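Local coordinates for hemolysin BL lytic component L1 (Bacillus cereus, PDB 7NMQ), which serves as a lytic component of the haemolysin BL enterotoxin, an alpha-helical pore-forming toxin that probably acts on host cell membranes, at residues T129-I132 with K133-Q136; T147-K150 with N151-G155; N312-G315 with A316-D320; K341-K344 with E345-D349. All coordinates share one frame; numbering follows the deposited sequence. Where two conformers were deposited one is given.

Interaction 1. Residues T129-I132 with K133-Q136; sequences TDVI and KMLQ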
ATOM      1  N   THR A 129       4.053 -15.731   4.607  1.00 20.37           N
ATOM      2  CA  THR A 129       4.560 -15.695   5.996  1.00 21.48           C
ATOM      3  C   THR A 129       5.913 -14.984   6.029  1.00 18.18           C
ATOM      4  O   THR A 129       6.134 -14.133   6.931  1.00 19.36           O
ATOM      5  CB  THR A 129       4.695 -17.094   6.589  1.00 25.65           C
ATOM      6  OG1 THR A 129       3.341 -17.521   6.704  1.00 32.33           O
ATOM      7  CG2 THR A 129       5.423 -17.096   7.913  1.00 30.63           C
ATOM      8  N   ASP A 130       6.785 -15.287   5.076  1.00 18.72           N
ATOM      9  CA  ASP A 130       8.139 -14.669   5.027  1.00 19.61           C
ATOM     10  C   ASP A 130       8.035 -13.165   4.746  1.00 16.24           C
ATOM     11  O   ASP A 130       8.798 -12.370   5.312  1.00 16.86           O
ATOM     12  CB  ASP A 130       9.021 -15.342   3.979  1.00 21.30           C
ATOM     13  CG  ASP A 130       9.321 -16.794   4.328  1.00 27.55           C
ATOM     14  OD1 ASP A 130       9.116 -17.183   5.528  1.00 31.71           O
ATOM     15  OD2 ASP A 130       9.746 -17.521   3.422  1.00 36.19           O
ATOM     16  N   VAL A 131       7.129 -12.789   3.876  1.00 14.53           N
ATOM     17  CA  VAL A 131       6.953 -11.372   3.515  1.00 13.91           C
ATOM     18  C   VAL A 131       6.397 -10.658   4.733  1.00 14.24           C
ATOM     19  O   VAL A 131       6.858  -9.555   5.055  1.00 13.93           O
ATOM     20  CB  VAL A 131       6.055 -11.196   2.295  1.00 14.18           C
ATOM     21  CG1 VAL A 131       5.771  -9.730   2.028  1.00 14.39           C
ATOM     22  CG2 VAL A 131       6.656 -11.859   1.078  1.00 16.47           C
ATOM     23  N   ILE A 132       5.435 -11.232   5.410  1.00 14.79           N
ATOM     24  CA  ILE A 132       4.910 -10.611   6.638  1.00 14.48           C
ATOM     25  C   ILE A 132       6.051 -10.438   7.649  1.00 14.40           C
ATOM     26  O   ILE A 132       6.052  -9.371   8.312  1.00 14.35           O
ATOM     27  CB  ILE A 132       3.714 -11.399   7.172  1.00 17.32           C
ATOM     28  CG1 ILE A 132       2.537 -11.382   6.179  1.00 18.33           C
ATOM     29  CG2 ILE A 132       3.370 -10.912   8.574  1.00 18.79           C
ATOM     30  CD1 ILE A 132       1.430 -12.333   6.524  1.00 22.35           C
ATOM     31  N   LYS A 133       6.956 -11.403   7.809  1.00 14.72           N
ATOM     32  CA  LYS A 133       8.045 -11.247   8.817  1.00 16.53           C
ATOM     33  C   LYS A 133       8.922 -10.056   8.403  1.00 16.25           C
ATOM     34  O   LYS A 133       9.305  -9.244   9.307  1.00 15.47           O
ATOM     35  CB  LYS A 133       8.857 -12.544   8.972  1.00 18.66           C
ATOM     36  CG  LYS A 133      10.063 -12.483   9.915  1.00 25.42           C
ATOM     37  CD  LYS A 133       9.915 -11.654  11.193  1.00 31.44           C
ATOM     38  CE  LYS A 133      11.048 -11.804  12.196  1.00 36.31           C
ATOM     39  NZ  LYS A 133      12.393 -11.794  11.564  1.00 37.81           N
ATOM     40  N   MET A 134       9.297  -9.980   7.123  1.00 15.67           N
ATOM     41  CA  MET A 134      10.094  -8.848   6.586  1.00 15.22           C
ATOM     42  C   MET A 134       9.370  -7.533   6.876  1.00 13.34           C
ATOM     43  O   MET A 134      10.018  -6.566   7.362  1.00 14.05           O
ATOM     44  CB  MET A 134      10.379  -9.075   5.100  1.00 14.95           C
ATOM     45  CG  MET A 134      11.108  -8.001   4.382  1.00 15.44           C
ATOM     46  SD  MET A 134      10.136  -6.506   4.019  1.00 16.22           S
ATOM     47  CE  MET A 134       8.953  -7.210   2.888  1.00 15.37           C
ATOM     48  N   LEU A 135       8.053  -7.483   6.683  1.00 12.79           N
ATOM     49  CA  LEU A 135       7.313  -6.226   6.938  1.00 12.44           C
ATOM     50  C   LEU A 135       7.248  -5.900   8.419  1.00 12.56           C
ATOM     51  O   LEU A 135       7.270  -4.689   8.752  1.00 12.68           O
ATOM     52  CB  LEU A 135       5.920  -6.265   6.345  1.00 13.56           C
ATOM     53  CG  LEU A 135       5.879  -6.240   4.838  1.00 14.66           C
ATOM     54  CD1 LEU A 135       4.445  -6.428   4.384  1.00 17.01           C
ATOM     55  CD2 LEU A 135       6.465  -4.953   4.275  1.00 15.31           C
ATOM     56  N   GLN A 136       7.136  -6.896   9.278  0.50 12.91           N
ATOM     57  CA  GLN A 136       7.083  -6.654  10.730  0.50 14.40           C
ATOM     58  C   GLN A 136       8.419  -6.060  11.157  0.50 13.89           C
ATOM     59  O   GLN A 136       8.374  -5.070  11.917  0.50 14.79           O
ATOM     60  CB  GLN A 136       6.736  -7.932  11.494  0.50 15.38           C
ATOM     61  CG  GLN A 136       6.417  -7.606  12.947  0.50 16.70           C
ATOM     62  CD  GLN A 136       5.339  -6.547  13.024  0.50 17.38           C
ATOM     63  OE1 GLN A 136       5.537  -5.435  13.526  0.50 21.48           O
ATOM     64  NE2 GLN A 136       4.167  -6.901  12.531  0.50 17.36           N
TER
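Residues 129-136 form just over two turns of regular alpha helix, and the amide N-H groups of Lys133, Met134, Leu135 and Gln136 bond in turn to the carbonyls of Thr129, Asp130, Val131 and Ile132. The straightest of these bonds runs from Met134 N to Asp130 O, 3.0 Å long with an N-H...O angle of 170°. Among the side chains, the apolar contact is centred on Val131. Its CG1 lies anti to the backbone N (chi1 174°), beside the carbonyl carbon, which carries this methyl toward the residues of the next turn. There CG1 meets the terminal methyl of Met134, with CE 4.1 Å away, and the two side chains run alongside each other in the same direction. The bends of Met134 at chi2 and chi3 fold its chain back, so that CE also comes to 3.8 Å from Val131 O. Leu135 also approaches that carbonyl: its CG is 3.5 Å from Val131 O, and its CD1 makes a looser contact with Val131 CG1 at 4.3 Å. Val131 and Met134 pack against Gln76 of helix 45-103, whereas Leu135 faces Ile301 and Leu304 of helix 275-325, joined by Ile132 on Thr305. Lys133 forms a salt bridge with Asp137, and Gln136 OE1 a hydrogen bond with Lys139. The chemistry is thus that of an amphipathic helix: thin apolar contacts within the turn add to a hydrocarbon surface set between two neighbouring helices, while Lys133 and Gln136 find polar partners further along the same helix.

Interaction 2. Residues T147-K150 with N151-G155; sequences TDFK and NNVGG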
ATOM      1  N   THR A 147       9.341   7.535  16.409  1.00 12.97           N
ATOM      2  CA  THR A 147       9.306   7.959  17.813  1.00 13.56           C
ATOM      3  C   THR A 147      10.561   8.801  18.126  1.00 12.91           C
ATOM      4  O   THR A 147      10.452   9.755  18.872  1.00 13.00           O
ATOM      5  CB  THR A 147       9.149   6.811  18.789  1.00 15.91           C
ATOM      6  OG1 THR A 147      10.165   5.856  18.560  1.00 19.36           O
ATOM      7  CG2 THR A 147       7.837   6.108  18.553  1.00 18.22           C
ATOM      8  N   ASP A 148      11.716   8.428  17.591  0.50 12.89           N
ATOM      9  CA  ASP A 148      12.973   9.201  17.780  0.50 12.91           C
ATOM     10  C   ASP A 148      12.762  10.624  17.260  0.50 11.73           C
ATOM     11  O   ASP A 148      13.073  11.613  17.966  0.50 11.87           O
ATOM     12  CB  ASP A 148      14.112   8.639  16.942  0.50 13.88           C
ATOM     13  CG  ASP A 148      14.725   7.351  17.444  0.50 15.43           C
ATOM     14  OD1 ASP A 148      14.556   7.061  18.635  0.50 17.26           O
ATOM     15  OD2 ASP A 148      15.460   6.721  16.657  0.50 18.97           O
ATOM     16  N   PHE A 149      12.222  10.730  16.060  1.00 11.45           N
ATOM     17  CA  PHE A 149      11.972  12.023  15.411  1.00 11.52           C
ATOM     18  C   PHE A 149      10.951  12.817  16.205  1.00 11.36           C
ATOM     19  O   PHE A 149      11.204  14.003  16.547  1.00 11.84           O
ATOM     20  CB  PHE A 149      11.563  11.787  13.971  1.00 11.70           C
ATOM     21  CG  PHE A 149      11.431  13.044  13.162  1.00 11.69           C
ATOM     22  CD1 PHE A 149      12.549  13.625  12.616  1.00 13.01           C
ATOM     23  CD2 PHE A 149      10.214  13.660  13.001  1.00 13.13           C
ATOM     24  CE1 PHE A 149      12.434  14.774  11.846  1.00 13.36           C
ATOM     25  CE2 PHE A 149      10.104  14.808  12.255  1.00 14.26           C
ATOM     26  CZ  PHE A 149      11.208  15.329  11.641  1.00 12.92           C
ATOM     27  N   LYS A 150       9.816  12.212  16.570  1.00 11.76           N
ATOM     28  CA  LYS A 150       8.776  12.907  17.336  1.00 12.33           C
ATOM     29  C   LYS A 150       9.401  13.431  18.619  1.00 11.95           C
ATOM     30  O   LYS A 150       9.112  14.561  19.005  1.00 12.42           O
ATOM     31  CB  LYS A 150       7.626  11.952  17.674  1.00 13.63           C
ATOM     32  CG  LYS A 150       6.560  12.529  18.584  1.00 14.85           C
ATOM     33  CD  LYS A 150       5.300  11.643  18.664  1.00 16.00           C
ATOM     34  CE  LYS A 150       4.446  11.975  19.862  1.00 18.70           C
ATOM     35  NZ  LYS A 150       3.873  13.340  19.725  1.00 20.72           N
ATOM     36  N   ASN A 151      10.193  12.637  19.324  1.00 12.42           N
ATOM     37  CA  ASN A 151      10.793  13.087  20.607  1.00 12.33           C
ATOM     38  C   ASN A 151      11.755  14.260  20.357  1.00 11.82           C
ATOM     39  O   ASN A 151      11.742  15.210  21.155  1.00 12.01           O
ATOM     40  CB  ASN A 151      11.441  11.910  21.318  1.00 13.51           C
ATOM     41  CG  ASN A 151      11.989  12.335  22.655  1.00 14.84           C
ATOM     42  OD1 ASN A 151      11.242  12.795  23.487  1.00 15.82           O
ATOM     43  ND2 ASN A 151      13.301  12.303  22.786  1.00 17.45           N
ATOM     44  N   ASN A 152      12.520  14.254  19.291  1.00 12.16           N
ATOM     45  CA  ASN A 152      13.503  15.334  19.057  1.00 12.09           C
ATOM     46  C   ASN A 152      12.739  16.571  18.622  1.00 12.21           C
ATOM     47  O   ASN A 152      13.162  17.699  18.983  1.00 12.71           O
ATOM     48  CB  ASN A 152      14.539  14.925  18.032  1.00 12.85           C
ATOM     49  CG  ASN A 152      15.563  13.944  18.539  1.00 13.43           C
ATOM     50  OD1 ASN A 152      15.974  13.009  17.838  1.00 15.81           O
ATOM     51  ND2 ASN A 152      16.034  14.175  19.732  1.00 16.39           N
ATOM     52  N   VAL A 153      11.610  16.418  17.930  1.00 11.76           N
ATOM     53  CA  VAL A 153      10.817  17.571  17.437  1.00 12.45           C
ATOM     54  C   VAL A 153       9.944  18.155  18.529  1.00 11.90           C
ATOM     55  O   VAL A 153       9.823  19.420  18.578  1.00 12.46           O
ATOM     56  CB  VAL A 153       9.998  17.187  16.197  1.00 15.04           C
ATOM     57  CG1 VAL A 153       8.963  18.249  15.850  1.00 18.82           C
ATOM     58  CG2 VAL A 153      10.970  16.906  15.062  1.00 15.50           C
ATOM     59  N   GLY A 154       9.344  17.337  19.383  1.00 11.37           N
ATOM     60  CA  GLY A 154       8.299  17.823  20.299  1.00 12.21           C
ATOM     61  C   GLY A 154       8.334  17.242  21.686  1.00 12.49           C
ATOM     62  O   GLY A 154       7.420  17.520  22.436  1.00 13.68           O
ATOM     63  N   GLY A 155       9.342  16.432  21.999  1.00 12.36           N
ATOM     64  CA  GLY A 155       9.362  15.717  23.273  1.00 13.10           C
ATOM     65  C   GLY A 155       8.330  14.574  23.232  1.00 14.22           C
ATOM     66  O   GLY A 155       7.713  14.298  22.208  1.00 14.64           O
TER
HETATM   67  O   HOH W   1      14.688  11.173  20.294  1.00 22.07           O
HETATM   68  O   HOH W   2       5.777  15.267  20.556  1.00 22.17           O
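Phe149 and Val153, one turn apart near the end of helix 107-154, meet ring face to methyl. From Phe149 CB, CG is set anti to the backbone N (chi1 -173°), and the ring reaches forward along the helix toward Val153. Past CG the contact is with a single methyl: CD2 lies 3.9 Å from Val153 CG2, CE2 is nearest at 3.6 Å, and CZ at the tip follows at 3.8 Å. CG2 sits over the face, displaced toward the rim and 18° off the ring normal at the centroid, which makes this a CH-pi contact. The same methyl is 3.3 Å from Phe149 O, the carbonyl that accepts the Val153 amide. Beyond this pair the ring packs on Leu283, Ala286, Lys287 and Leu290 of helix 275-325.

Two separate water bridges supplement the backbone bonds. One water donates to Asp148 O and accepts from Asn151 ND2. The other accepts from Lys150 NZ at 2.8 Å and donates to Gly155 O at 2.7 Å, so the long lysine chain is tied through solvent to the residue where the backbone leaves helical geometry with positive phi. Asn152 turns its OD1 to Asn58 ND2 of helix 45-103, and the Val153 carbonyl accepts from Thr163 OG1 beyond the helix end. An apolar face thus closes against helix 275-325, while two waters link Asn151 ND2 and Lys150 NZ to the carbonyls of Asp148 and Gly155; Asp148 O takes both the Asn152 amide and a water.

Interaction 3. Residues N312-G315 with A316-D320; sequences NTMG and ANYTD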
ATOM      1  N   ASN A 312      -4.573 -20.545   2.406  1.00 13.60           N
ATOM      2  CA  ASN A 312      -4.827 -21.679   3.322  1.00 14.59           C
ATOM      3  C   ASN A 312      -6.227 -22.268   3.096  1.00 15.07           C
ATOM      4  O   ASN A 312      -6.355 -23.495   3.060  1.00 16.01           O
ATOM      5  CB  ASN A 312      -4.612 -21.264   4.761  1.00 16.00           C
ATOM      6  CG  ASN A 312      -3.155 -20.976   5.035  1.00 17.36           C
ATOM      7  OD1 ASN A 312      -2.265 -21.407   4.310  1.00 18.96           O
ATOM      8  ND2 ASN A 312      -2.916 -20.288   6.124  1.00 20.49           N
ATOM      9  N   THR A 313      -7.239 -21.438   2.932  1.00 15.25           N
ATOM     10  CA  THR A 313      -8.618 -21.894   2.663  1.00 16.07           C
ATOM     11  C   THR A 313      -8.639 -22.652   1.342  1.00 15.28           C
ATOM     12  O   THR A 313      -9.282 -23.748   1.257  1.00 15.54           O
ATOM     13  CB  THR A 313      -9.604 -20.738   2.673  1.00 18.38           C
ATOM     14  OG1 THR A 313      -9.535 -20.190   4.001  1.00 21.27           O
ATOM     15  CG2 THR A 313     -11.008 -21.181   2.356  1.00 20.19           C
ATOM     16  N   MET A 314      -7.953 -22.126   0.346  0.50 13.95           N
ATOM     17  CA  MET A 314      -7.937 -22.752  -0.986  0.50 13.46           C
ATOM     18  C   MET A 314      -7.243 -24.120  -0.866  0.50 13.95           C
ATOM     19  O   MET A 314      -7.709 -25.074  -1.494  0.50 14.84           O
ATOM     20  CB  MET A 314      -7.205 -21.836  -1.965  0.50 12.76           C
ATOM     21  CG  MET A 314      -7.282 -22.278  -3.382  0.50 12.70           C
ATOM     22  SD  MET A 314      -6.249 -21.220  -4.368  0.50 12.46           S
ATOM     23  CE  MET A 314      -7.110 -19.657  -4.131  0.50 12.73           C
ATOM     24  N   GLY A 315      -6.129 -24.220  -0.141  1.00 13.64           N
ATOM     25  CA  GLY A 315      -5.434 -25.504   0.066  1.00 14.23           C
ATOM     26  C   GLY A 315      -6.382 -26.500   0.710  1.00 14.56           C
ATOM     27  O   GLY A 315      -6.408 -27.656   0.274  1.00 15.49           O
ATOM     28  N   ALA A 316      -7.182 -26.084   1.683  1.00 15.00           N
ATOM     29  CA  ALA A 316      -8.186 -26.982   2.317  1.00 15.26           C
ATOM     30  C   ALA A 316      -9.239 -27.442   1.310  1.00 14.44           C
ATOM     31  O   ALA A 316      -9.601 -28.620   1.306  1.00 16.11           O
ATOM     32  CB  ALA A 316      -8.856 -26.316   3.473  1.00 16.97           C
ATOM     33  N   ASN A 317      -9.693 -26.554   0.457  1.00 14.82           N
ATOM     34  CA  ASN A 317     -10.733 -26.876  -0.541  1.00 14.57           C
ATOM     35  C   ASN A 317     -10.172 -27.887  -1.555  1.00 13.59           C
ATOM     36  O   ASN A 317     -10.829 -28.869  -1.900  1.00 14.86           O
ATOM     37  CB  ASN A 317     -11.221 -25.603  -1.220  1.00 16.47           C
ATOM     38  CG  ASN A 317     -12.077 -24.738  -0.324  1.00 18.76           C
ATOM     39  OD1 ASN A 317     -12.684 -25.217   0.622  1.00 26.79           O
ATOM     40  ND2 ASN A 317     -12.198 -23.470  -0.646  1.00 24.44           N
ATOM     41  N   TYR A 318      -8.954 -27.687  -2.043  1.00 12.12           N
ATOM     42  CA  TYR A 318      -8.346 -28.634  -3.000  1.00 11.56           C
ATOM     43  C   TYR A 318      -8.045 -29.947  -2.299  1.00 12.11           C
ATOM     44  O   TYR A 318      -8.149 -31.003  -2.947  1.00 12.26           O
ATOM     45  CB  TYR A 318      -7.046 -28.057  -3.570  1.00 11.47           C
ATOM     46  CG  TYR A 318      -7.195 -27.083  -4.711  1.00 11.26           C
ATOM     47  CD1 TYR A 318      -7.790 -25.843  -4.546  1.00 11.44           C
ATOM     48  CD2 TYR A 318      -6.746 -27.413  -5.964  1.00 12.56           C
ATOM     49  CE1 TYR A 318      -7.906 -24.926  -5.588  1.00 11.93           C
ATOM     50  CE2 TYR A 318      -6.909 -26.547  -7.029  1.00 12.80           C
ATOM     51  CZ  TYR A 318      -7.466 -25.290  -6.840  1.00 12.11           C
ATOM     52  OH  TYR A 318      -7.614 -24.474  -7.934  1.00 12.89           O
ATOM     53  N   THR A 319      -7.618 -29.927  -1.041  1.00 12.49           N
ATOM     54  CA  THR A 319      -7.302 -31.182  -0.309  1.00 14.02           C
ATOM     55  C   THR A 319      -8.581 -31.982  -0.075  1.00 14.09           C
ATOM     56  O   THR A 319      -8.515 -33.179  -0.185  1.00 15.16           O
ATOM     57  CB  THR A 319      -6.588 -30.861   0.996  1.00 15.32           C
ATOM     58  OG1 THR A 319      -5.381 -30.141   0.691  1.00 16.67           O
ATOM     59  CG2 THR A 319      -6.229 -32.108   1.762  1.00 18.00           C
ATOM     60  N   ASP A 320      -9.709 -31.330   0.113  1.00 14.32           N
ATOM     61  CA  ASP A 320     -11.018 -32.014   0.209  1.00 15.18           C
ATOM     62  C   ASP A 320     -11.290 -32.765  -1.109  1.00 14.67           C
ATOM     63  O   ASP A 320     -11.668 -33.949  -1.071  1.00 15.81           O
ATOM     64  CB  ASP A 320     -12.134 -31.026   0.509  1.00 16.71           C
ATOM     65  CG  ASP A 320     -13.441 -31.696   0.809  1.00 17.97           C
ATOM     66  OD1 ASP A 320     -13.475 -32.540   1.730  1.00 20.16           O
ATOM     67  OD2 ASP A 320     -14.386 -31.411   0.065  1.00 20.15           O
TER
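Gly315 O takes two hydrogen bonds from one residue, Thr319: the hydroxyl OG1 donates at 2.7 Å and the amide N at 2.9 Å. The two donors come from opposite faces of the carbonyl plane, OG1 standing 37° out of it. With OG1 anti to its own carbonyl carbon (chi1 -59°), the hydroxyl points back along the helix to the carbonyl one turn earlier. Amides of Ala316, Asn317 and Tyr318 bond in the usual way to Asn312, Thr313 and Met314.

Outward from this backbone, Met314 and Tyr318 extend side by side in the same direction. Met314 CG touches the ring at CE1, 3.5 Å away, while Met314 O lies close to the ring plane at its edge, 3.1 Å from Tyr318 CD1. The sulfur stands farther off, SD being 5.3 Å from the ring centroid and 53° from its normal, an oblique Met-aromatic contact. Thr313 and Asn317 also lie side by side, with CG2 and ND2 4.0 Å apart. Ile121 of helix 107-154 covers both Met314 and Tyr318, and Tyr318 OH bonds to Leu5 O of the N-terminal segment. A threonine hydroxyl hydrogen-bonded to the carbonyl four residues earlier is a common intrahelical bond; here it and the i/i+4 Met-aromatic pair lie on helix 275-325, within the elongated helical bundle of a ClyA-like toxin component.

Interaction 4. Residues K341-K344 with E345-D349; sequences KAAK and ESWND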
ATOM      1  N   LYS A 341     -14.118 -25.720 -14.491  1.00 13.95           N
ATOM      2  CA  LYS A 341     -14.445 -24.672 -15.484  1.00 14.60           C
ATOM      3  C   LYS A 341     -14.715 -23.350 -14.751  1.00 15.60           C
ATOM      4  O   LYS A 341     -14.239 -22.265 -15.219  1.00 16.35           O
ATOM      5  CB  LYS A 341     -15.669 -25.064 -16.301  1.00 16.42           C
ATOM      6  CG  LYS A 341     -16.095 -24.010 -17.317  1.00 20.05           C
ATOM      7  CD  LYS A 341     -17.040 -24.530 -18.338  1.00 24.60           C
ATOM      8  CE  LYS A 341     -17.633 -23.441 -19.203  1.00 29.47           C
ATOM      9  NZ  LYS A 341     -19.007 -23.768 -19.647  1.00 39.86           N
ATOM     10  N   ALA A 342     -15.415 -23.404 -13.630  1.00 14.90           N
ATOM     11  CA  ALA A 342     -15.714 -22.200 -12.833  1.00 15.57           C
ATOM     12  C   ALA A 342     -14.390 -21.585 -12.380  1.00 15.10           C
ATOM     13  O   ALA A 342     -14.241 -20.332 -12.444  1.00 16.15           O
ATOM     14  CB  ALA A 342     -16.638 -22.473 -11.673  1.00 15.67           C
ATOM     15  N   ALA A 343     -13.472 -22.402 -11.897  1.00 14.47           N
ATOM     16  CA  ALA A 343     -12.168 -21.907 -11.422  1.00 14.21           C
ATOM     17  C   ALA A 343     -11.346 -21.337 -12.576  1.00 14.63           C
ATOM     18  O   ALA A 343     -10.648 -20.324 -12.383  1.00 15.44           O
ATOM     19  CB  ALA A 343     -11.463 -23.021 -10.712  1.00 15.09           C
ATOM     20  N   LYS A 344     -11.405 -21.972 -13.740  0.50 14.72           N
ATOM     21  CA  LYS A 344     -10.666 -21.503 -14.934  0.50 14.90           C
ATOM     22  C   LYS A 344     -11.053 -20.045 -15.163  0.50 15.68           C
ATOM     23  O   LYS A 344     -10.158 -19.192 -15.320  0.50 15.33           O
ATOM     24  CB  LYS A 344     -11.007 -22.394 -16.125  0.50 15.78           C
ATOM     25  CG  LYS A 344     -10.161 -22.165 -17.362  0.50 16.70           C
ATOM     26  CD  LYS A 344     -10.760 -22.879 -18.549  0.50 18.96           C
ATOM     27  CE  LYS A 344      -9.753 -23.156 -19.638  0.50 22.09           C
ATOM     28  NZ  LYS A 344      -9.170 -21.907 -20.168  0.50 23.83           N
ATOM     29  N   GLU A 345     -12.358 -19.786 -15.175  1.00 16.51           N
ATOM     30  CA  GLU A 345     -12.876 -18.440 -15.481  1.00 16.90           C
ATOM     31  C   GLU A 345     -12.451 -17.459 -14.386  1.00 17.96           C
ATOM     32  O   GLU A 345     -12.021 -16.346 -14.717  1.00 19.23           O
ATOM     33  CB  GLU A 345     -14.379 -18.523 -15.712  1.00 21.25           C
ATOM     34  CG  GLU A 345     -14.682 -19.283 -16.997  1.00 25.32           C
ATOM     35  CD  GLU A 345     -16.141 -19.521 -17.370  1.00 32.40           C
ATOM     36  OE1 GLU A 345     -17.008 -18.765 -16.875  1.00 40.86           O
ATOM     37  OE2 GLU A 345     -16.414 -20.456 -18.188  1.00 38.35           O
ATOM     38  N   SER A 346     -12.599 -17.820 -13.111  0.50 16.34           N
ATOM     39  CA  SER A 346     -12.303 -16.872 -11.997  0.50 15.74           C
ATOM     40  C   SER A 346     -10.787 -16.592 -11.932  0.50 15.68           C
ATOM     41  O   SER A 346     -10.368 -15.418 -11.800  0.50 15.96           O
ATOM     42  CB  SER A 346     -12.876 -17.346 -10.682  0.50 15.55           C
ATOM     43  OG  SER A 346     -12.545 -18.701 -10.404  0.50 14.57           O
ATOM     44  N   TRP A 347      -9.954 -17.603 -12.119  1.00 15.27           N
ATOM     45  CA  TRP A 347      -8.488 -17.419 -12.169  1.00 14.02           C
ATOM     46  C   TRP A 347      -8.104 -16.531 -13.355  1.00 15.26           C
ATOM     47  O   TRP A 347      -7.285 -15.606 -13.159  1.00 15.91           O
ATOM     48  CB  TRP A 347      -7.744 -18.747 -12.181  1.00 13.24           C
ATOM     49  CG  TRP A 347      -7.631 -19.350 -10.820  1.00 13.76           C
ATOM     50  CD1 TRP A 347      -8.292 -20.444 -10.323  1.00 13.23           C
ATOM     51  CD2 TRP A 347      -6.845 -18.829  -9.735  1.00 13.28           C
ATOM     52  NE1 TRP A 347      -7.941 -20.650  -9.023  1.00 13.71           N
ATOM     53  CE2 TRP A 347      -7.071 -19.669  -8.632  1.00 13.36           C
ATOM     54  CE3 TRP A 347      -5.957 -17.752  -9.633  1.00 13.26           C
ATOM     55  CZ2 TRP A 347      -6.434 -19.488  -7.426  1.00 14.19           C
ATOM     56  CZ3 TRP A 347      -5.351 -17.566  -8.419  1.00 14.77           C
ATOM     57  CH2 TRP A 347      -5.584 -18.419  -7.331  1.00 14.35           C
ATOM     58  N   ASN A 348      -8.687 -16.733 -14.523  1.00 15.70           N
ATOM     59  CA  ASN A 348      -8.322 -15.885 -15.681  1.00 16.73           C
ATOM     60  C   ASN A 348      -8.720 -14.438 -15.361  1.00 17.21           C
ATOM     61  O   ASN A 348      -7.962 -13.512 -15.716  1.00 19.92           O
ATOM     62  CB  ASN A 348      -8.972 -16.391 -16.955  1.00 18.15           C
ATOM     63  CG  ASN A 348      -8.681 -15.453 -18.087  1.00 21.64           C
ATOM     64  OD1 ASN A 348      -7.528 -15.285 -18.483  1.00 24.32           O
ATOM     65  ND2 ASN A 348      -9.711 -14.748 -18.505  1.00 26.36           N
ATOM     66  N   ASP A 349      -9.816 -14.262 -14.629  1.00 17.59           N
ATOM     67  CA  ASP A 349     -10.376 -12.920 -14.335  1.00 17.93           C
ATOM     68  C   ASP A 349      -9.435 -12.110 -13.434  1.00 18.70           C
ATOM     69  O   ASP A 349      -9.496 -10.909 -13.480  1.00 21.89           O
ATOM     70  CB  ASP A 349     -11.776 -13.037 -13.726  1.00 20.71           C
ATOM     71  CG  ASP A 349     -12.346 -11.731 -13.205  1.00 23.27           C
ATOM     72  OD1 ASP A 349     -12.774 -10.924 -14.030  1.00 28.70           O
ATOM     73  OD2 ASP A 349     -12.318 -11.513 -11.965  1.00 30.01           O
TER
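Glu345 and Lys344 bury the most surface in this stretch of helix 330-357, followed by Ala343. Glu345 reaches back over the preceding turn: its CG lies anti to the carbonyl carbon (chi1 -68°), the chain runs extended beyond it, and CG passes 3.5 Å from Lys341 O. The carboxylate then slants across the lysine chain, with OE2 3.4 Å from Lys341 CE and 3.7 Å from its CG. The ammonium group itself is farther away, NZ lying 4.5 Å from OE2, beyond salt-bridge range. What joins the pair is therefore methylene against carboxylate, with probably only a modest electrostatic attraction at this exposed site.

Lys344 meets the following residues mainly through its backbone, its carbonyl accepting the Asn348 amide. Its CB lies 3.1 Å from Glu345 N, and NZ finds its partners on helix 45-103, in a hydrogen bond to Gln92 OE1 and a cation-pi contact with Tyr95.

Ala343 lies at the edge of the Trp347 indole, on its CD1 side. Its carbonyl accepts the indole residue's amide, Trp347 N, at 2.8 Å and lies near the ring plane at the edge, 3.1 Å from CD1, while Ala343 CB meets the same CD1 at 4.1 Å.

Within the fold, the segment rests on helix 45-103 through Ala343 on Phe91 and Lys341 on Tyr95. The indole is inserted between that helix and helix 275-325, touching Trp311, with its NE1 bonded to Leu5 O of the N-terminal segment.

How the interactions relate
Interactions 1 and 2 lie on the same helix, 107-154, with centres about 27 Å apart, and both send side chains, Leu135 and Phe149 among them, to helix 275-325, which itself carries interaction 3. Interaction 3 comes within about 7 Å of interaction 1, nearest atoms, without touching it. Only interactions 3 and 4 touch: Met314 CE lies 3.4 Å from Trp347 CZ2, and Tyr318 OH and Trp347 NE1 both bond to Leu5 O, so the N-terminal segment joins helices 275-325 and 330-357. Interaction 2 is remote, its centre about 51 Å from that of interaction 4 and on the opposite side of the chain's centre.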